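PDB 3OKG: restriction endonuclease S subunits from Thermoanaerobacter tengcongensis, which probably serves as the DNA-recognition subunit of a type I methyltransferase, in which S polypeptides assemble with M polypeptides. Local coordinates for residues G18-P23 with A407-L412; P24-V29 with L171-E176; C119-N124 with D163-L168; P130-H135 with R179-V184. All coordinates share one frame; numbering follows the deposited sequence.

Contact 1. Residues G18-P23 with A407-L412; sequences GPYKLP and AFRGDL
The guanidinium of R409 lies over one face of the Y20 ring in a cation-pi contact, with R409 CZ 3.8 Å from the ring centroid. NH2 comes in above the centre of the ring, 3.3 Å from Y20 CD2, and the two planes are tilted by 30°, so the stack is not quite flat. At the edge of the same ring the hydroxyl takes up a backbone acceptor: Y20 OH donates to F408 O at 2.8 Å, from above the carbonyl plane. The ring is thus held on a face and at its tip by consecutive residues. Separately, P23 packs on the turn, its CG 3.9 Å from G410 CA. A water within hydrogen-bonding distance of both K21 O and R409 O, 2.8 Å from the first, probably links the two backbones beside this packing. CG of Y20 stands between the backbone N and the carbonyl carbon (chi1 58°), while CG of R409 is anti to its own backbone N (chi1 -158°) and the chain bends at chi3, which sets the direction of NE. An alanine in place of Y20 would probably leave the R409 guanidinium without its aromatic face and F408 O without this hydroxyl donor, freeing the arginine end to turn. Further out, W28 meets the Y20 ring edge-to-face and donates from NE1 to Y20 O. G410, at positive phi, is the C-prime residue of a Schellman motif, with G410 N bonded to A407 O at 3.2 Å. The N-terminal loop packs on the Schellman turn that ends helix 392-407, which brings the two ends of the chain together.

Contact 2. Residues P24-V29 with L171-E176; sequences PGWRWV and LPPLEE
The indole of W26 carries P172 on one face: P172 CG sits above the six-membered ring, 3.6 Å from its centroid and 4° off the normal, a CH-pi contact. P172 CB continues the cover toward the five-membered ring, 3.7 Å from W26 CE2, and P173 crosses the indole at about a right angle, its CD 4.0 Å from W26 CD1. The second flat group, the guanidinium of R27, has V29 CG1 over one face, while NH1 lies 3.8 Å from L171 CD2. These side chains flank a two-stranded antiparallel sheet of strands 27-30 and 168-171, in which R27 and L171 form a hydrogen-bonded pair. The side chains of L171 and R27 lie side by side, pointing the same way. Two proline rings right after the strand carry the chain from the sheet into helix 174-216, P173 standing at the N-cap position, so W26 packs where strand turns into the long helix. E176, in the first turn, brings its CG near W26 NE1, while its carboxylate is paired with R179. V29 bonds onward through its backbone to I169, extending the ladder. The two bonds of the R27-L171 pair differ: R27 N reaches L171 O at 3.0 Å from well above the carbonyl plane, whereas L171 N meets R27 O at 2.7 Å with an N-H...O angle of 139°.

Contact 3. Residues C119-N124 with D163-L168; sequences CVIRAN and DVYNTL. With SO4 (sulfate ion), chain H.
C119 SG rests on one face of the Y165 ring, offset toward the rim, and makes the tight centre of this contact. The sulfur is 3.8 Å from the ring centroid, 27° off the normal, and reaches 3.5 Å from Y165 CE1, a Cys sulfur-aromatic contact. Its CB-SG bond runs anti to the backbone N (chi1 175°), which sends SG out toward the helix. At the ring edge the hydroxyl donates to the strand backbone: Y165 OH to V120 O is 2.6 Å, with the donor tilted 33° from the carbonyl plane. V164 adds apolar packing, its CB 3.9 Å from C119 SG and its CG1 4.0 Å from I121 CD1, the side chains of I121 and V164 crossing at about a right angle. A phenylalanine in place of Y165 would probably keep the sulfur-aromatic face but leave V120 O without its hydroxyl donor, and the water beside it with one partner fewer. That water marks the more loosely joined side: it accepts from V120 N and donates to Y165 OH at 3.2 Å. Just past I121, R122 leads away from the helix, and its NH1 makes a weak bond to O3 of a sulfate, probably from the crystallisation liquor, while NH2 is paired with D89. V164 O accepts from both T167 N and T167 OG1, the latter at 2.9 Å. The tyrosine thus ties helix 161-165 to edge strand 118-121 of a three-stranded antiparallel sheet, within the first of the two specificity-domain sequence regions characteristic of HsdS subunits.

Contact 4. Residues P130-H135 with R179-V184; sequences PEFLFH and RIVAKV
V181 has CG1 anti to its backbone N (chi1 166°) and CG2 beside it, so that both methyls meet the opposite helix. CG2 is 3.5 Å from F132 N and CG1 is 3.8 Å from E131 CB, which seats the valine against the backbone between E131 and F132. The phenylalanine has CG anti to its backbone N (chi1 -174°), and its CE1 comes 4.1 Å from I180 CD1, the two side chains crossing at a slant. One turn on, the H135 ring lies between two apolar groups: F134 CD2 over one face and V184 CG1 over the other, the latter a CH-pi contact 3.9 Å from the ring centroid. The H135 and V184 side chains slide past each other in opposite directions. H135 NE2 is bonded to E185, whereas the buried ND1 has no partner in the model, its nearest neighbour across the contact being V184 CG1. The two helix axes approach to 9.3 Å at a crossing angle of 54°. This packing sets helix 130-137 against the early turns of helix 174-216, part of a predicted coiled coil, with L404 of helix 392-407 also packing against H135 and V184, A407 against I180 and V184, and L104 of strand 102-104 lying against E131 and F134.

Overall arrangement
The four contacts cluster on one side of the chain's centre, their own centres 10 to 19 Å apart. Contact 1 closes the longest loop, joining the N-terminal segment to the C-terminal tail, and the others are nested within it; contact 3 is nested again inside contact 2, while contact 4 crosses both along the chain. Contacts 2 and 4 share helix 174-216, and strand 118-121 of contact 3 leads on to helix 130-137 of contact 4. L412 OXT meets R179 NH1 to link contacts 1 and 4, and P172 meets F132 between contacts 2 and 4. Both chain ends are thereby gathered beside helices 174-216 and 392-407.

Contact 1. Residues G18-P23 with A407-L412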
# COMPACT_ATOMS: atom_id res chain seq x y z
N GLY A 18 9.37 36.90 -4.62
CA GLY A 18 8.50 35.99 -5.36
C GLY A 18 7.86 34.99 -4.43
O GLY A 18 7.91 35.19 -3.21
N PRO A 19 7.27 33.90 -4.96
CA PRO A 19 6.54 32.94 -4.11
C PRO A 19 7.30 32.51 -2.87
O PRO A 19 6.69 32.44 -1.81
CB PRO A 19 6.31 31.74 -5.03
CG PRO A 19 6.23 32.35 -6.39
CD PRO A 19 7.23 33.51 -6.38
N TYR A 20 8.58 32.18 -3.01
CA TYR A 20 9.43 31.89 -1.86
C TYR A 20 10.86 32.20 -2.27
O TYR A 20 11.14 32.37 -3.45
CB TYR A 20 9.30 30.44 -1.35
CG TYR A 20 9.59 29.37 -2.37
CD1 TYR A 20 10.89 28.99 -2.66
CD2 TYR A 20 8.55 28.72 -3.05
CE1 TYR A 20 11.15 28.00 -3.63
CE2 TYR A 20 8.80 27.75 -3.99
CZ TYR A 20 10.11 27.39 -4.27
OH TYR A 20 10.35 26.42 -5.22
N LYS A 21 11.74 32.30 -1.29
CA LYS A 21 13.09 32.81 -1.51
C LYS A 21 14.00 31.73 -2.12
O LYS A 21 14.09 30.63 -1.59
CB LYS A 21 13.69 33.29 -0.19
CG LYS A 21 15.04 33.96 -0.33
CD LYS A 21 15.62 34.24 1.06
CE LYS A 21 16.60 35.41 1.03
NZ LYS A 21 17.41 35.41 -0.21
N LEU A 22 14.68 32.06 -3.20
CA LEU A 22 15.50 31.09 -3.94
C LEU A 22 16.96 31.37 -3.63
O LEU A 22 17.30 32.49 -3.22
CB LEU A 22 15.30 31.28 -5.44
CG LEU A 22 13.87 31.11 -5.93
CD1 LEU A 22 13.80 31.33 -7.43
CD2 LEU A 22 13.36 29.74 -5.55
N PRO A 23 17.82 30.36 -3.82
CA PRO A 23 19.26 30.57 -3.64
C PRO A 23 19.76 31.67 -4.56
O PRO A 23 19.13 31.97 -5.57
CB PRO A 23 19.87 29.23 -4.04
CG PRO A 23 18.79 28.22 -3.72
CD PRO A 23 17.50 28.94 -4.09
N ALA A 407 14.32 19.73 -3.86
CA ALA A 407 15.05 20.12 -5.06
C ALA A 407 14.79 21.58 -5.40
O ALA A 407 15.72 22.32 -5.70
CB ALA A 407 14.65 19.23 -6.24
N PHE A 408 13.53 22.01 -5.33
CA PHE A 408 13.21 23.30 -5.92
C PHE A 408 13.29 24.45 -4.93
O PHE A 408 12.97 25.58 -5.26
CB PHE A 408 11.87 23.23 -6.66
CG PHE A 408 11.87 22.19 -7.75
CD1 PHE A 408 12.92 22.14 -8.66
CD2 PHE A 408 10.84 21.26 -7.87
CE1 PHE A 408 12.95 21.19 -9.67
CE2 PHE A 408 10.86 20.30 -8.87
CZ PHE A 408 11.91 20.26 -9.77
N ARG A 409 13.79 24.13 -3.74
CA ARG A 409 14.09 25.12 -2.70
C ARG A 409 15.62 25.27 -2.62
O ARG A 409 16.15 26.09 -1.87
CB ARG A 409 13.55 24.60 -1.37
CG ARG A 409 13.27 25.63 -0.32
CD ARG A 409 12.12 25.17 0.56
NE ARG A 409 10.85 25.25 -0.16
CZ ARG A 409 10.02 26.29 -0.11
NH1 ARG A 409 10.32 27.36 0.65
NH2 ARG A 409 8.90 26.26 -0.81
N GLY A 410 16.34 24.43 -3.37
CA GLY A 410 17.79 24.46 -3.39
C GLY A 410 18.42 23.64 -2.28
O GLY A 410 19.58 23.84 -1.93
N ASP A 411 17.67 22.69 -1.74
CA ASP A 411 18.15 21.92 -0.60
C ASP A 411 18.74 20.56 -0.96
O ASP A 411 19.07 19.78 -0.08
CB ASP A 411 17.05 21.77 0.45
CG ASP A 411 16.76 23.08 1.17
OD1 ASP A 411 17.67 23.93 1.25
OD2 ASP A 411 15.61 23.27 1.63
N LEU A 412 18.85 20.27 -2.25
CA LEU A 412 19.54 19.04 -2.67
C LEU A 412 20.99 19.33 -3.07
O LEU A 412 21.81 18.42 -3.23
CB LEU A 412 18.80 18.33 -3.81
CG LEU A 412 17.50 17.62 -3.47
CD1 LEU A 412 16.98 16.82 -4.69
CD2 LEU A 412 17.68 16.70 -2.27
OXT LEU A 412 21.37 20.48 -3.26
O HOH W 1 16.24 29.07 -0.87

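Contact 2. Residues P24-V29 with L171-E176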
# COMPACT_ATOMS: atom_id res chain seq x y z
N PRO A 24 20.89 32.29 -4.20
CA PRO A 24 21.54 33.31 -5.02
C PRO A 24 21.71 32.82 -6.46
O PRO A 24 22.13 31.68 -6.67
CB PRO A 24 22.93 33.42 -4.38
CG PRO A 24 22.74 32.99 -2.97
CD PRO A 24 21.67 31.94 -3.00
N GLY A 25 21.39 33.66 -7.42
CA GLY A 25 21.61 33.31 -8.81
C GLY A 25 20.41 32.66 -9.49
O GLY A 25 20.33 32.65 -10.72
N TRP A 26 19.50 32.09 -8.72
CA TRP A 26 18.25 31.58 -9.30
C TRP A 26 17.31 32.75 -9.57
O TRP A 26 17.45 33.81 -8.98
CB TRP A 26 17.57 30.64 -8.34
CG TRP A 26 18.26 29.37 -8.00
CD1 TRP A 26 19.60 29.13 -7.91
CD2 TRP A 26 17.61 28.17 -7.61
NE1 TRP A 26 19.82 27.84 -7.51
CE2 TRP A 26 18.60 27.23 -7.31
CE3 TRP A 26 16.25 27.79 -7.50
CZ2 TRP A 26 18.31 25.92 -6.92
CZ3 TRP A 26 15.96 26.49 -7.09
CH2 TRP A 26 16.98 25.57 -6.81
N ARG A 27 16.34 32.56 -10.46
CA ARG A 27 15.32 33.58 -10.68
C ARG A 27 13.93 32.99 -10.88
O ARG A 27 13.78 31.82 -11.26
CB ARG A 27 15.69 34.45 -11.89
CG ARG A 27 16.09 33.62 -13.10
CD ARG A 27 16.84 34.42 -14.16
NE ARG A 27 15.88 35.23 -14.86
CZ ARG A 27 15.50 35.05 -16.12
NH1 ARG A 27 16.04 34.09 -16.86
NH2 ARG A 27 14.59 35.85 -16.62
N TRP A 28 12.91 33.80 -10.62
CA TRP A 28 11.52 33.40 -10.86
C TRP A 28 11.05 33.85 -12.24
O TRP A 28 11.20 35.02 -12.58
CB TRP A 28 10.59 34.03 -9.82
CG TRP A 28 10.60 33.34 -8.50
CD1 TRP A 28 11.19 33.79 -7.34
CD2 TRP A 28 10.00 32.08 -8.19
NE1 TRP A 28 10.98 32.88 -6.33
CE2 TRP A 28 10.26 31.82 -6.82
CE3 TRP A 28 9.28 31.13 -8.93
CZ2 TRP A 28 9.82 30.66 -6.18
CZ3 TRP A 28 8.83 29.97 -8.30
CH2 TRP A 28 9.10 29.75 -6.92
N VAL A 29 10.49 32.92 -13.02
CA VAL A 29 9.91 33.25 -14.32
C VAL A 29 8.60 32.50 -14.54
O VAL A 29 8.32 31.53 -13.84
CB VAL A 29 10.86 32.84 -15.45
CG1 VAL A 29 12.15 33.57 -15.31
CG2 VAL A 29 11.09 31.28 -15.45
N LEU A 171 14.04 29.12 -11.33
CA LEU A 171 14.97 28.80 -12.41
C LEU A 171 16.44 28.98 -12.02
O LEU A 171 16.95 30.09 -12.07
CB LEU A 171 14.63 29.67 -13.61
CG LEU A 171 15.36 29.28 -14.92
CD1 LEU A 171 14.70 28.08 -15.52
CD2 LEU A 171 15.29 30.44 -15.90
N PRO A 172 17.10 27.89 -11.64
CA PRO A 172 18.55 27.94 -11.41
C PRO A 172 19.30 28.16 -12.72
O PRO A 172 18.69 28.04 -13.79
CB PRO A 172 18.89 26.54 -10.91
CG PRO A 172 17.53 25.85 -10.65
CD PRO A 172 16.59 26.51 -11.59
N PRO A 173 20.61 28.44 -12.64
CA PRO A 173 21.45 28.34 -13.84
C PRO A 173 21.38 26.95 -14.43
O PRO A 173 21.14 25.96 -13.70
CB PRO A 173 22.88 28.58 -13.31
CG PRO A 173 22.69 29.34 -12.04
CD PRO A 173 21.36 28.87 -11.45
N LEU A 174 21.65 26.85 -15.73
CA LEU A 174 21.64 25.56 -16.41
C LEU A 174 22.47 24.49 -15.72
O LEU A 174 22.04 23.35 -15.57
CB LEU A 174 22.13 25.75 -17.85
CG LEU A 174 21.19 26.57 -18.76
CD1 LEU A 174 21.94 26.92 -20.07
CD2 LEU A 174 19.93 25.75 -19.10
N GLU A 175 23.69 24.84 -15.31
CA GLU A 175 24.56 23.83 -14.71
C GLU A 175 23.94 23.24 -13.43
O GLU A 175 24.01 22.03 -13.19
CB GLU A 175 25.93 24.46 -14.38
CG GLU A 175 26.98 23.42 -13.96
CD GLU A 175 28.38 24.02 -13.80
OE1 GLU A 175 28.48 25.26 -13.64
OE2 GLU A 175 29.37 23.26 -13.81
N GLU A 176 23.36 24.11 -12.61
CA GLU A 176 22.69 23.65 -11.38
C GLU A 176 21.42 22.86 -11.72
O GLU A 176 21.09 21.91 -11.03
CB GLU A 176 22.37 24.84 -10.46
CG GLU A 176 21.71 24.46 -9.11
CD GLU A 176 22.63 23.64 -8.19
OE1 GLU A 176 23.85 23.59 -8.44
OE2 GLU A 176 22.13 23.03 -7.23

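Contact 3. Residues C119-N124 with D163-L168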
# COMPACT_ATOMS: atom_id res chain seq x y z
N CYS A 119 -0.54 20.03 -22.96
CA CYS A 119 0.24 21.24 -23.19
C CYS A 119 1.68 20.83 -23.53
O CYS A 119 2.30 20.08 -22.77
CB CYS A 119 0.23 22.10 -21.92
SG CYS A 119 1.28 23.54 -22.03
N VAL A 120 2.22 21.34 -24.63
CA VAL A 120 3.57 20.93 -25.07
C VAL A 120 4.58 22.00 -24.63
O VAL A 120 4.50 23.14 -25.02
CB VAL A 120 3.66 20.69 -26.61
CG1 VAL A 120 5.09 20.30 -27.00
CG2 VAL A 120 2.73 19.52 -27.04
N ILE A 121 5.50 21.60 -23.76
CA ILE A 121 6.42 22.50 -23.10
C ILE A 121 7.82 22.20 -23.64
O ILE A 121 8.45 21.23 -23.23
CB ILE A 121 6.37 22.24 -21.57
CG1 ILE A 121 5.02 22.72 -21.00
CG2 ILE A 121 7.56 22.87 -20.86
CD1 ILE A 121 4.62 22.00 -19.67
N ARG A 122 8.27 23.04 -24.58
CA ARG A 122 9.52 22.85 -25.30
C ARG A 122 10.59 23.79 -24.79
O ARG A 122 10.49 25.01 -24.99
CB ARG A 122 9.28 23.11 -26.80
CG ARG A 122 10.51 22.88 -27.70
CD ARG A 122 10.08 22.72 -29.17
NE ARG A 122 9.14 21.60 -29.29
CZ ARG A 122 8.29 21.43 -30.30
NH1 ARG A 122 8.27 22.31 -31.31
NH2 ARG A 122 7.47 20.39 -30.31
N ALA A 123 11.61 23.24 -24.13
CA ALA A 123 12.58 24.09 -23.44
C ALA A 123 13.34 24.94 -24.41
O ALA A 123 13.82 24.44 -25.42
CB ALA A 123 13.57 23.24 -22.65
N ASN A 124 13.46 26.22 -24.10
CA ASN A 124 14.44 27.06 -24.77
C ASN A 124 15.76 26.76 -24.07
O ASN A 124 15.97 27.17 -22.92
CB ASN A 124 14.08 28.55 -24.62
CG ASN A 124 15.10 29.47 -25.30
OD1 ASN A 124 16.20 29.05 -25.62
ND2 ASN A 124 14.72 30.74 -25.50
N ASP A 163 -2.75 28.63 -19.35
CA ASP A 163 -2.74 28.56 -17.89
C ASP A 163 -1.44 27.89 -17.43
O ASP A 163 -0.77 28.33 -16.49
CB ASP A 163 -3.91 27.72 -17.37
CG ASP A 163 -5.27 28.42 -17.51
OD1 ASP A 163 -5.31 29.62 -17.80
OD2 ASP A 163 -6.30 27.73 -17.31
N VAL A 164 -1.08 26.79 -18.08
CA VAL A 164 0.16 26.10 -17.71
C VAL A 164 1.39 26.98 -17.99
O VAL A 164 2.27 27.13 -17.13
CB VAL A 164 0.25 24.74 -18.43
CG1 VAL A 164 1.58 24.00 -18.07
CG2 VAL A 164 -0.99 23.85 -18.09
N TYR A 165 1.45 27.57 -19.17
CA TYR A 165 2.60 28.41 -19.51
C TYR A 165 2.71 29.60 -18.55
O TYR A 165 3.79 30.13 -18.35
CB TYR A 165 2.51 28.95 -20.95
CG TYR A 165 2.56 27.89 -22.04
CD1 TYR A 165 3.54 26.88 -22.03
CD2 TYR A 165 1.66 27.93 -23.08
CE1 TYR A 165 3.58 25.91 -23.06
CE2 TYR A 165 1.71 26.99 -24.11
CZ TYR A 165 2.68 25.99 -24.09
OH TYR A 165 2.68 25.04 -25.11
N ASN A 166 1.60 30.00 -17.94
CA ASN A 166 1.61 31.17 -17.05
C ASN A 166 2.08 30.88 -15.64
O ASN A 166 2.31 31.81 -14.84
CB ASN A 166 0.22 31.83 -17.02
CG ASN A 166 -0.06 32.63 -18.27
OD1 ASN A 166 0.87 33.02 -18.98
ND2 ASN A 166 -1.34 32.88 -18.56
N THR A 167 2.25 29.61 -15.30
CA THR A 167 2.62 29.27 -13.93
C THR A 167 4.03 29.78 -13.66
O THR A 167 4.84 29.86 -14.58
CB THR A 167 2.51 27.74 -13.62
OG1 THR A 167 3.42 26.99 -14.44
CG2 THR A 167 1.06 27.22 -13.80
N LEU A 168 4.32 30.12 -12.40
CA LEU A 168 5.66 30.54 -12.00
C LEU A 168 6.55 29.36 -11.65
O LEU A 168 6.10 28.44 -10.98
CB LEU A 168 5.58 31.43 -10.75
CG LEU A 168 4.95 32.80 -10.94
CD1 LEU A 168 5.03 33.64 -9.62
CD2 LEU A 168 5.64 33.51 -12.10
S SO4 H . 8.36 22.22 -35.09
O1 SO4 H . 8.53 22.70 -36.47
O2 SO4 H . 9.64 21.71 -34.61
O3 SO4 H . 7.92 23.34 -34.24
O4 SO4 H . 7.37 21.15 -35.05
O HOH W 2 0.80 22.87 -26.47

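Contact 4. Residues P130-H135 with R179-V184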
# COMPACT_ATOMS: atom_id res chain seq x y z
N PRO A 130 15.50 20.46 -20.59
CA PRO A 130 14.25 19.68 -20.68
C PRO A 130 14.01 18.81 -19.44
O PRO A 130 12.89 18.75 -18.95
CB PRO A 130 14.46 18.80 -21.93
CG PRO A 130 15.36 19.66 -22.84
CD PRO A 130 16.24 20.49 -21.88
N GLU A 131 15.03 18.13 -18.94
CA GLU A 131 14.84 17.22 -17.82
C GLU A 131 14.47 18.00 -16.56
O GLU A 131 13.74 17.49 -15.69
CB GLU A 131 16.11 16.40 -17.55
CG GLU A 131 16.41 15.32 -18.61
CD GLU A 131 16.94 15.86 -19.96
OE1 GLU A 131 17.00 15.05 -20.91
OE2 GLU A 131 17.30 17.07 -20.09
N PHE A 132 15.00 19.22 -16.46
CA PHE A 132 14.67 20.09 -15.33
C PHE A 132 13.21 20.51 -15.43
O PHE A 132 12.46 20.42 -14.45
CB PHE A 132 15.61 21.30 -15.24
CG PHE A 132 15.40 22.13 -14.00
CD1 PHE A 132 15.94 21.74 -12.79
CD2 PHE A 132 14.64 23.29 -14.05
CE1 PHE A 132 15.75 22.50 -11.64
CE2 PHE A 132 14.43 24.06 -12.91
CZ PHE A 132 14.99 23.66 -11.70
N LEU A 133 12.78 20.95 -16.61
CA LEU A 133 11.34 21.25 -16.79
C LEU A 133 10.42 20.06 -16.49
O LEU A 133 9.34 20.21 -15.90
CB LEU A 133 11.05 21.82 -18.20
CG LEU A 133 11.79 23.12 -18.56
CD1 LEU A 133 11.26 23.65 -19.88
CD2 LEU A 133 11.57 24.19 -17.45
N PHE A 134 10.83 18.87 -16.93
CA PHE A 134 10.03 17.67 -16.68
C PHE A 134 9.79 17.53 -15.18
O PHE A 134 8.66 17.42 -14.72
CB PHE A 134 10.80 16.44 -17.19
CG PHE A 134 10.25 15.13 -16.70
CD1 PHE A 134 8.90 14.81 -16.89
CD2 PHE A 134 11.06 14.21 -16.05
CE1 PHE A 134 8.38 13.57 -16.46
CE2 PHE A 134 10.54 12.97 -15.60
CZ PHE A 134 9.17 12.68 -15.81
N HIS A 135 10.87 17.50 -14.41
CA HIS A 135 10.71 17.28 -12.96
C HIS A 135 9.97 18.40 -12.26
O HIS A 135 9.13 18.18 -11.41
CB HIS A 135 12.07 17.04 -12.31
CG HIS A 135 12.64 15.70 -12.63
ND1 HIS A 135 12.08 14.54 -12.16
CD2 HIS A 135 13.73 15.34 -13.36
CE1 HIS A 135 12.79 13.50 -12.60
NE2 HIS A 135 13.79 13.96 -13.33
N ARG A 179 22.51 19.42 -12.29
CA ARG A 179 22.90 18.78 -11.03
C ARG A 179 21.67 18.33 -10.25
O ARG A 179 21.60 17.21 -9.74
CB ARG A 179 23.69 19.77 -10.18
CG ARG A 179 24.21 19.14 -8.92
CD ARG A 179 24.77 20.18 -7.96
NE ARG A 179 24.85 19.61 -6.62
CZ ARG A 179 23.97 19.85 -5.66
NH1 ARG A 179 22.95 20.67 -5.88
NH2 ARG A 179 24.12 19.28 -4.47
N ILE A 180 20.69 19.22 -10.15
CA ILE A 180 19.44 18.87 -9.48
C ILE A 180 18.73 17.68 -10.14
O ILE A 180 18.20 16.83 -9.46
CB ILE A 180 18.49 20.09 -9.43
CG1 ILE A 180 19.09 21.15 -8.50
CG2 ILE A 180 17.05 19.64 -8.97
CD1 ILE A 180 18.42 22.50 -8.54
N VAL A 181 18.69 17.65 -11.47
CA VAL A 181 18.08 16.50 -12.16
C VAL A 181 18.73 15.18 -11.75
O VAL A 181 18.06 14.15 -11.50
CB VAL A 181 18.21 16.67 -13.70
CG1 VAL A 181 17.91 15.35 -14.40
CG2 VAL A 181 17.31 17.80 -14.20
N ALA A 182 20.06 15.20 -11.68
CA ALA A 182 20.78 13.99 -11.32
C ALA A 182 20.46 13.55 -9.88
O ALA A 182 20.28 12.36 -9.62
CB ALA A 182 22.32 14.18 -11.51
N LYS A 183 20.37 14.51 -8.97
CA LYS A 183 20.11 14.19 -7.57
C LYS A 183 18.69 13.68 -7.39
O LYS A 183 18.46 12.72 -6.65
CB LYS A 183 20.28 15.43 -6.68
CG LYS A 183 21.68 16.02 -6.67
CD LYS A 183 22.66 15.15 -5.88
CE LYS A 183 23.96 15.90 -5.57
NZ LYS A 183 24.77 15.20 -4.53
N VAL A 184 17.74 14.30 -8.07
CA VAL A 184 16.34 13.85 -7.98
C VAL A 184 16.19 12.42 -8.49
O VAL A 184 15.57 11.57 -7.83
CB VAL A 184 15.42 14.79 -8.79
CG1 VAL A 184 14.08 14.11 -9.07
CG2 VAL A 184 15.26 16.15 -8.07